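Local atomic coordinates of threonine synthase (Brucella melitensis bv. 1, PDB entry 4F4F), a protein that probably catalyses the pyridoxal-phosphate-dependent conversion of O-phospho-L-homoserine and water to L-threonine and phosphate, the last step of threonine biosynthesis. Residues V97-N102 / D384-D389; A120-A125 / I154-G159; D161-F166 / F187-A192. All coordinates share one frame; numbering follows the deposited sequence.

Contact 1: V97-N102 / D384-D389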
loop_
_atom_site.group_PDB
_atom_site.type_symbol
_atom_site.label_atom_id
_atom_site.label_comp_id
_atom_site.label_asym_id
_atom_site.label_seq_id
_atom_site.Cartn_x
_atom_site.Cartn_y
_atom_site.Cartn_z
ATOM N N VAL A 97 6.711 14.031 12.779
ATOM C CA VAL A 97 6.264 14.821 13.915
ATOM C C VAL A 97 6.719 14.047 15.148
ATOM O O VAL A 97 6.398 12.876 15.278
ATOM C CB VAL A 97 4.728 15.011 13.900
ATOM C CG1 VAL A 97 4.261 15.695 15.207
ATOM C CG2 VAL A 97 4.326 15.825 12.678
ATOM N N GLN A 98 7.536 14.661 15.997
ATOM C CA GLN A 98 8.031 13.979 17.201
ATOM C C GLN A 98 6.920 13.829 18.214
ATOM O O GLN A 98 6.230 14.806 18.490
ATOM C CB GLN A 98 9.157 14.771 17.826
ATOM C CG GLN A 98 9.855 14.028 18.949
ATOM C CD GLN A 98 11.149 14.699 19.354
ATOM O OE1 GLN A 98 11.459 15.821 18.886
ATOM N NE2 GLN A 98 11.919 14.034 20.213
ATOM N N THR A 99 6.791 12.640 18.820
ATOM C CA THR A 99 5.726 12.394 19.824
ATOM C C THR A 99 6.226 12.010 21.234
ATOM O O THR A 99 5.444 11.982 22.170
ATOM C CB THR A 99 4.731 11.314 19.327
ATOM O OG1 THR A 99 5.455 10.185 18.819
ATOM C CG2 THR A 99 3.837 11.861 18.215
ATOM N N ASP A 100 7.513 11.703 21.354
ATOM C CA ASP A 100 8.162 11.462 22.607
ATOM C C ASP A 100 9.670 11.651 22.356
ATOM O O ASP A 100 10.112 11.855 21.208
ATOM C CB ASP A 100 7.831 10.053 23.104
ATOM C CG ASP A 100 8.040 9.873 24.603
ATOM O OD1 ASP A 100 8.638 10.732 25.262
ATOM O OD2 ASP A 100 7.593 8.831 25.090
ATOM N N ALA A 101 10.453 11.572 23.424
ATOM C CA ALA A 101 11.890 11.763 23.359
ATOM C C ALA A 101 12.608 10.941 22.294
ATOM O O ALA A 101 13.568 11.410 21.713
ATOM C CB ALA A 101 12.526 11.521 24.715
ATOM N N ASN A 102 12.132 9.747 21.986
ATOM C CA ASN A 102 12.804 8.914 20.988
ATOM C C ASN A 102 11.811 8.275 20.041
ATOM O O ASN A 102 11.994 7.141 19.599
ATOM C CB ASN A 102 13.573 7.849 21.750
ATOM C CG ASN A 102 14.626 7.175 20.915
ATOM O OD1 ASN A 102 15.248 7.785 20.074
ATOM N ND2 ASN A 102 14.849 5.922 21.181
ATOM N N ASP A 384 0.311 14.898 24.114
ATOM C CA ASP A 384 1.055 15.650 23.102
ATOM C C ASP A 384 0.269 16.703 22.321
ATOM O O ASP A 384 0.861 17.474 21.597
ATOM C CB ASP A 384 1.662 14.680 22.073
ATOM C CG ASP A 384 2.829 13.884 22.605
ATOM O OD1 ASP A 384 3.322 14.140 23.742
ATOM O OD2 ASP A 384 3.296 12.994 21.831
ATOM N N GLY A 385 -1.056 16.709 22.402
ATOM C CA GLY A 385 -1.838 17.583 21.534
ATOM C C GLY A 385 -1.945 17.054 20.104
ATOM O O GLY A 385 -2.367 17.777 19.222
ATOM N N TYR A 386 -1.550 15.800 19.894
ATOM C CA TYR A 386 -1.473 15.181 18.599
ATOM C C TYR A 386 -2.591 14.157 18.358
ATOM O O TYR A 386 -2.810 13.252 19.150
ATOM C CB TYR A 386 -0.078 14.536 18.381
ATOM C CG TYR A 386 0.122 14.037 16.992
ATOM C CD1 TYR A 386 0.492 14.898 15.966
ATOM C CD2 TYR A 386 -0.100 12.708 16.665
ATOM C CE1 TYR A 386 0.650 14.458 14.664
ATOM C CE2 TYR A 386 0.017 12.270 15.344
ATOM C CZ TYR A 386 0.403 13.152 14.357
ATOM O OH TYR A 386 0.535 12.714 13.051
ATOM N N LEU A 387 -3.297 14.310 17.234
ATOM C CA LEU A 387 -4.479 13.527 16.954
ATOM C C LEU A 387 -4.166 12.416 15.938
ATOM O O LEU A 387 -3.818 12.700 14.800
ATOM C CB LEU A 387 -5.568 14.423 16.388
ATOM C CG LEU A 387 -6.917 13.733 16.223
ATOM C CD1 LEU A 387 -7.508 13.261 17.562
ATOM C CD2 LEU A 387 -7.850 14.701 15.504
ATOM N N LEU A 388 -4.322 11.160 16.359
ATOM C CA LEU A 388 -4.149 9.989 15.498
ATOM C C LEU A 388 -5.485 9.422 14.987
ATOM O O LEU A 388 -6.491 9.374 15.704
ATOM C CB LEU A 388 -3.457 8.862 16.279
ATOM C CG LEU A 388 -2.023 9.089 16.743
ATOM C CD1 LEU A 388 -1.764 8.445 18.101
ATOM C CD2 LEU A 388 -1.036 8.609 15.664
ATOM N N ASP A 389 -5.445 8.914 13.761
ATOM C CA ASP A 389 -6.488 8.035 13.266
ATOM C C ASP A 389 -6.287 6.645 13.937
ATOM O O ASP A 389 -5.244 6.376 14.572
ATOM C CB ASP A 389 -6.473 7.974 11.716
ATOM C CG ASP A 389 -5.978 6.649 11.183
ATOM O OD1 ASP A 389 -6.808 5.851 10.723
ATOM O OD2 ASP A 389 -4.759 6.402 11.243
#
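Tyr386 and Val97 reach toward each other from the two segments and meet tip to tip. CG1 of Val97, placed anti to its backbone N (chi1 173°), comes within 3.9 Å of Tyr386 CE1. Tyr386 also has its ring anti to the backbone N (chi1 -172°), which carries the aromatic group out of the loop toward the strand. The methyl approaches the ring obliquely, and CG2 of Thr99 joins it at the looser distance of 4.3 Å from Tyr386 CD2. At the far end of the ring the hydroxyl is hydrogen-bonded to Glu107, while Leu388 CD2, from the same loop, lies at the ring edge in its plane. Thr99 and Asp384 are set differently, their side chains crossing at about a right angle, with Asp384 OD2 3.3 Å from Thr99 CB. The Thr99 hydroxyl sits between its backbone N and carbonyl carbon and bonds to Glu103, so its methyl is the branch left to look toward Tyr386. Strand 96-100, an outermost strand of the six-stranded mixed sheet, forms a hairpin with strand 103-107 here, and Thr99 and Asp100 together face Glu103 in a classic beta bulge. Side chains of the same segment brace the bulge and the turn after it: Gln98 NE2 reaches along the strand to donate to Asp100 O (3.0 Å), and Asp100 OD1 accepts from Ala101 N (2.7 Å). On the opposing segment, helix 370-384 ends at Asp384, and Gly385 leaves it with a positive phi of 77°. The loop then runs inward to Asp389, at the N-cap of helix 390-402; Asp389 OD1 is hydrogen-bonded to His391 of the cofactor pocket, whereas the Tyr386 side chain stays about 12 Å from the bound pyridoxal phosphate.

Contact 2: A120-A125 / I154-G159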
loop_
_atom_site.group_PDB
_atom_site.type_symbol
_atom_site.label_atom_id
_atom_site.label_comp_id
_atom_site.label_asym_id
_atom_site.label_seq_id
_atom_site.Cartn_x
_atom_site.Cartn_y
_atom_site.Cartn_z
ATOM N N ALA A 120 2.382 5.264 -3.265
ATOM C CA ALA A 120 2.677 4.357 -4.364
ATOM C C ALA A 120 1.756 4.655 -5.582
ATOM O O ALA A 120 2.217 4.614 -6.701
ATOM C CB ALA A 120 2.557 2.886 -3.943
ATOM N N MET A 121 0.471 4.916 -5.356
ATOM C CA MET A 121 -0.450 5.044 -6.494
ATOM C C MET A 121 -0.091 6.179 -7.436
ATOM O O MET A 121 -0.172 6.043 -8.656
ATOM C CB MET A 121 -1.884 5.264 -6.041
ATOM C CG MET A 121 -2.471 4.041 -5.478
ATOM S SD MET A 121 -3.107 2.944 -6.743
ATOM C CE MET A 121 -4.213 2.260 -5.502
ATOM N N GLN A 122 0.298 7.310 -6.871
ATOM C CA GLN A 122 0.498 8.505 -7.680
ATOM C C GLN A 122 1.682 8.288 -8.638
ATOM O O GLN A 122 1.675 8.775 -9.762
ATOM C CB GLN A 122 0.717 9.728 -6.767
ATOM C CG GLN A 122 -0.539 10.251 -6.092
ATOM C CD GLN A 122 -1.531 10.843 -7.071
ATOM O OE1 GLN A 122 -1.150 11.379 -8.126
ATOM N NE2 GLN A 122 -2.828 10.717 -6.745
ATOM N N LEU A 123 2.665 7.513 -8.222
ATOM C CA LEU A 123 3.799 7.210 -9.102
ATOM C C LEU A 123 3.472 6.043 -10.031
ATOM O O LEU A 123 3.768 6.098 -11.243
ATOM C CB LEU A 123 5.066 6.932 -8.278
ATOM C CG LEU A 123 6.362 6.662 -9.071
ATOM C CD1 LEU A 123 6.631 7.797 -10.039
ATOM C CD2 LEU A 123 7.555 6.370 -8.142
ATOM N N LEU A 124 2.887 4.979 -9.466
ATOM C CA LEU A 124 2.453 3.805 -10.251
ATOM C C LEU A 124 1.616 4.222 -11.462
ATOM O O LEU A 124 1.836 3.736 -12.569
ATOM C CB LEU A 124 1.614 2.822 -9.401
ATOM C CG LEU A 124 0.944 1.656 -10.157
ATOM C CD1 LEU A 124 2.070 0.868 -10.840
ATOM C CD2 LEU A 124 0.160 0.707 -9.270
ATOM N N ALA A 125 0.640 5.095 -11.268
ATOM C CA ALA A 125 -0.248 5.470 -12.391
ATOM C C ALA A 125 0.554 6.179 -13.515
ATOM O O ALA A 125 0.306 5.922 -14.708
ATOM C CB ALA A 125 -1.437 6.294 -11.924
ATOM N N ILE A 154 -8.470 6.393 -8.066
ATOM C CA ILE A 154 -9.076 7.393 -8.941
ATOM C C ILE A 154 -8.307 8.710 -8.969
ATOM O O ILE A 154 -8.134 9.333 -10.035
ATOM C CB ILE A 154 -10.532 7.602 -8.543
ATOM C CG1 ILE A 154 -11.388 6.522 -9.205
ATOM C CG2 ILE A 154 -11.033 9.000 -8.912
ATOM C CD1 ILE A 154 -12.778 6.426 -8.602
ATOM N N GLU A 155 -7.795 9.128 -7.817
ATOM C CA GLU A 155 -6.948 10.318 -7.782
ATOM C C GLU A 155 -5.585 10.155 -8.453
ATOM O O GLU A 155 -4.976 11.150 -8.848
ATOM C CB GLU A 155 -6.770 10.849 -6.350
ATOM C CG GLU A 155 -7.937 11.696 -5.893
ATOM C CD GLU A 155 -8.055 13.022 -6.658
ATOM O OE1 GLU A 155 -7.051 13.698 -6.921
ATOM O OE2 GLU A 155 -9.164 13.398 -6.990
ATOM N N ALA A 156 -5.104 8.916 -8.559
ATOM C CA ALA A 156 -3.835 8.623 -9.225
ATOM C C ALA A 156 -4.010 8.486 -10.743
ATOM O O ALA A 156 -3.223 9.025 -11.510
ATOM C CB ALA A 156 -3.220 7.348 -8.652
ATOM N N PHE A 157 -5.088 7.811 -11.168
ATOM C CA PHE A 157 -5.289 7.498 -12.598
ATOM C C PHE A 157 -6.123 8.534 -13.332
ATOM O O PHE A 157 -6.062 8.607 -14.554
ATOM C CB PHE A 157 -5.896 6.113 -12.784
ATOM C CG PHE A 157 -4.905 5.002 -12.605
ATOM C CD1 PHE A 157 -4.092 4.616 -13.652
ATOM C CD2 PHE A 157 -4.800 4.329 -11.396
ATOM C CE1 PHE A 157 -3.189 3.581 -13.518
ATOM C CE2 PHE A 157 -3.906 3.280 -11.260
ATOM C CZ PHE A 157 -3.108 2.901 -12.320
ATOM N N GLY A 158 -6.861 9.343 -12.576
ATOM C CA GLY A 158 -7.596 10.478 -13.110
ATOM C C GLY A 158 -6.664 11.355 -13.945
ATOM O O GLY A 158 -5.619 11.861 -13.490
ATOM N N GLY A 159 -7.003 11.509 -15.206
ATOM C CA GLY A 159 -6.250 12.430 -16.030
ATOM C C GLY A 159 -5.007 11.850 -16.627
ATOM O O GLY A 159 -4.295 12.579 -17.301
HETATM O O HOH W 1 -2.566 12.987 -9.925
#
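Two alanines let helices 117-134 and 148-157 press together almost backbone to backbone, the CA atoms of Gln122 and Ala156 being 4.6 Å apart. The methyl of Ala156 fits against the first helix, 3.3 Å from Met121 O and 3.6 Å from Met121 CB. In return Ala125 CB lies 3.3 Å from Ala156 O and also sits over the centre of one face of the Phe157 ring in a CH-pi contact, 3.5 Å from its centroid and only 9° off the normal. This is helix packing within the PLP-dependent domain, of fold type II as in related enzymes; helix 117-134 starts at Lys117, the predicted site of cofactor attachment, though no bond to the cofactor is present here. The Gln122 and Glu155 flank is looser and more polar. Bent at chi2 (-67°), Gln122 swings its amide across to Glu155 O, and NE2 donates at 3.0 Å. That bond is fairly straight at the hydrogen, but the nitrogen stands above the carbonyl plane. A water donates to both Gln122 OE1, at 2.8 Å, and Glu155 O, so the carbonyl takes two donors, while Arg126 also binds OE1, which should help fix the amide's rotation.

Contact 3: D161-F166 / F187-A192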
loop_
_atom_site.group_PDB
_atom_site.type_symbol
_atom_site.label_atom_id
_atom_site.label_comp_id
_atom_site.label_asym_id
_atom_site.label_seq_id
_atom_site.Cartn_x
_atom_site.Cartn_y
_atom_site.Cartn_z
ATOM N N ASP A 161 -3.148 9.740 -19.564
ATOM C CA ASP A 161 -3.442 9.739 -20.981
ATOM C C ASP A 161 -3.886 8.356 -21.508
ATOM O O ASP A 161 -4.749 8.283 -22.373
ATOM C CB ASP A 161 -2.226 10.242 -21.778
ATOM C CG ASP A 161 -1.766 11.661 -21.354
ATOM O OD1 ASP A 161 -2.599 12.487 -20.898
ATOM O OD2 ASP A 161 -0.555 11.957 -21.502
ATOM N N ASN A 162 -3.306 7.280 -20.986
ATOM C CA ASN A 162 -3.412 5.956 -21.620
ATOM C C ASN A 162 -4.293 4.934 -20.876
ATOM O O ASN A 162 -4.323 3.756 -21.256
ATOM C CB ASN A 162 -2.009 5.394 -21.865
ATOM C CG ASN A 162 -1.193 6.300 -22.777
ATOM O OD1 ASN A 162 -0.072 6.710 -22.464
ATOM N ND2 ASN A 162 -1.776 6.661 -23.869
ATOM N N THR A 163 -5.018 5.419 -19.865
ATOM C CA THR A 163 -5.872 4.581 -19.016
ATOM C C THR A 163 -7.246 5.214 -18.818
ATOM O O THR A 163 -7.412 6.435 -18.979
ATOM C CB THR A 163 -5.241 4.307 -17.633
ATOM O OG1 THR A 163 -4.961 5.548 -16.971
ATOM C CG2 THR A 163 -3.971 3.477 -17.780
ATOM N N ASP A 164 -8.234 4.340 -18.602
ATOM C CA ASP A 164 -9.578 4.696 -18.130
ATOM C C ASP A 164 -9.763 3.796 -16.900
ATOM O O ASP A 164 -9.370 2.606 -16.913
ATOM C CB ASP A 164 -10.644 4.408 -19.191
ATOM C CG ASP A 164 -10.454 5.261 -20.445
ATOM O OD1 ASP A 164 -10.689 6.472 -20.371
ATOM O OD2 ASP A 164 -10.022 4.734 -21.497
ATOM N N ILE A 165 -10.320 4.361 -15.848
ATOM C CA ILE A 165 -10.476 3.641 -14.609
ATOM C C ILE A 165 -11.940 3.520 -14.205
ATOM O O ILE A 165 -12.713 4.493 -14.302
ATOM C CB ILE A 165 -9.598 4.265 -13.498
ATOM C CG1 ILE A 165 -9.690 3.442 -12.195
ATOM C CG2 ILE A 165 -10.001 5.709 -13.302
ATOM C CD1 ILE A 165 -8.572 3.606 -11.177
ATOM N N PHE A 166 -12.315 2.300 -13.817
ATOM C CA PHE A 166 -13.650 1.971 -13.378
ATOM C C PHE A 166 -13.533 1.332 -11.986
ATOM O O PHE A 166 -12.868 0.308 -11.812
ATOM C CB PHE A 166 -14.328 0.977 -14.354
ATOM C CG PHE A 166 -14.367 1.466 -15.777
ATOM C CD1 PHE A 166 -13.208 1.498 -16.537
ATOM C CD2 PHE A 166 -15.541 1.932 -16.340
ATOM C CE1 PHE A 166 -13.239 1.987 -17.842
ATOM C CE2 PHE A 166 -15.575 2.409 -17.631
ATOM C CZ PHE A 166 -14.430 2.428 -18.397
ATOM N N PHE A 187 -12.463 14.142 -13.443
ATOM C CA PHE A 187 -11.716 13.657 -14.601
ATOM C C PHE A 187 -12.592 12.857 -15.549
ATOM O O PHE A 187 -13.383 12.030 -15.109
ATOM C CB PHE A 187 -10.557 12.781 -14.135
ATOM C CG PHE A 187 -9.488 13.530 -13.402
ATOM C CD1 PHE A 187 -8.728 14.484 -14.052
ATOM C CD2 PHE A 187 -9.205 13.235 -12.068
ATOM C CE1 PHE A 187 -7.705 15.149 -13.392
ATOM C CE2 PHE A 187 -8.187 13.917 -11.385
ATOM C CZ PHE A 187 -7.441 14.874 -12.059
ATOM N N SER A 188 -12.397 13.057 -16.850
ATOM C CA SER A 188 -13.221 12.404 -17.881
ATOM C C SER A 188 -12.915 10.902 -18.071
ATOM O O SER A 188 -13.760 10.153 -18.553
ATOM C CB SER A 188 -13.062 13.144 -19.214
ATOM O OG SER A 188 -11.694 13.128 -19.606
ATOM N N ASN A 189 -11.745 10.440 -17.633
ATOM C CA ASN A 189 -11.379 9.031 -17.760
ATOM C C ASN A 189 -11.642 8.205 -16.518
ATOM O O ASN A 189 -11.123 7.089 -16.412
ATOM C CB ASN A 189 -9.899 8.880 -18.168
ATOM C CG ASN A 189 -8.942 9.214 -17.039
ATOM O OD1 ASN A 189 -9.175 10.181 -16.305
ATOM N ND2 ASN A 189 -7.863 8.398 -16.876
ATOM N N VAL A 190 -12.417 8.767 -15.595
ATOM C CA VAL A 190 -12.782 8.153 -14.345
ATOM C C VAL A 190 -14.273 7.815 -14.383
ATOM O O VAL A 190 -15.092 8.648 -14.786
ATOM C CB VAL A 190 -12.509 9.074 -13.147
ATOM C CG1 VAL A 190 -13.202 8.509 -11.886
ATOM C CG2 VAL A 190 -11.006 9.233 -12.935
ATOM N N HIS A 191 -14.586 6.591 -13.979
ATOM C CA HIS A 191 -15.957 6.070 -13.935
ATOM C C HIS A 191 -16.244 5.402 -12.625
ATOM O O HIS A 191 -15.734 4.339 -12.336
ATOM C CB HIS A 191 -16.179 5.126 -15.111
ATOM C CG HIS A 191 -15.838 5.763 -16.442
ATOM N ND1 HIS A 191 -16.748 6.389 -17.200
ATOM C CD2 HIS A 191 -14.624 5.875 -17.108
ATOM C CE1 HIS A 191 -16.150 6.883 -18.303
ATOM N NE2 HIS A 191 -14.846 6.569 -18.242
ATOM N N ALA A 192 -17.067 6.048 -11.816
ATOM C CA ALA A 192 -17.409 5.524 -10.494
ATOM C C ALA A 192 -18.736 4.814 -10.666
ATOM O O ALA A 192 -19.711 5.433 -11.060
ATOM C CB ALA A 192 -17.521 6.675 -9.478
HETATM O O HOH W 2 -13.271 7.047 -20.518
#
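Asn189 supplies the densest polar grip, joining three backbone groups, Thr163 O, Phe157 O and Gly159 N, of two parts of the chain, through one amide. Its CG occupies the crowded position between backbone N and carbonyl carbon (chi1 73°), which brings ND2 to Thr163 O at 2.9 Å from above the carbonyl plane; the same nitrogen also bonds to Phe157 O, and OD1 accepts from Gly159 N. Parallel pairing starts at the same residue. Ile165 N donates to Asn189 O over 2.9 Å, and Ile165 O receives His191 N over 2.8 Å, both donors lying nearly along the C=O axis. These bonds join strands 163-170 and 190-196, neighbours in the five-stranded parallel sheet and the two strands of a beta-alpha-beta unit crossed over by helix 176-183. Further out, one face of the sheet carries Phe166 and His191, side by side in an offset stack with ring centroids 4.5 Å apart and planes at 9°. His191 CD2 lies over the phenyl face, toward its rim, with Phe166 CE2 in turn over the imidazole. On the other face Ile165 CG2 meets Val190 CG2 at 3.7 Å beneath helix 148-157. A water, donating to Asp164 OD1 at 2.6 Å and 2.8 Å from His191 NE2, bridges the two side chains. Asp164 is salt-bridged to Arg467, and His191 ND1 is hydrogen-bonded to Tyr461, so the C-terminal part of the chain meets both. The carboxylate nearby might favour a protonated imidazole, but its pairing with Arg467 would probably blunt that effect.

In the fold
Contacts 2 and 3 belong to the buried part of the PLP-dependent domain and share a border: helix 148-157 takes part in contact 2 and covers one face of the sheet in contact 3, and the two touch where Gly158 CA packs on Phe187 CD2 and Phe157 CD1 on Thr163 OG1. Contact 1 lies apart at the surface, at the edge of the other sheet, its nearest atoms about 16 Å from contact 2 and about 22 Å from contact 3. Small side chains and helix backbones dominate contact 2, strand hydrogen bonds and stacked rings contact 3, whereas contact 1 rests on a few side chains between an edge strand and the end of helix 370-384 with the loop that follows.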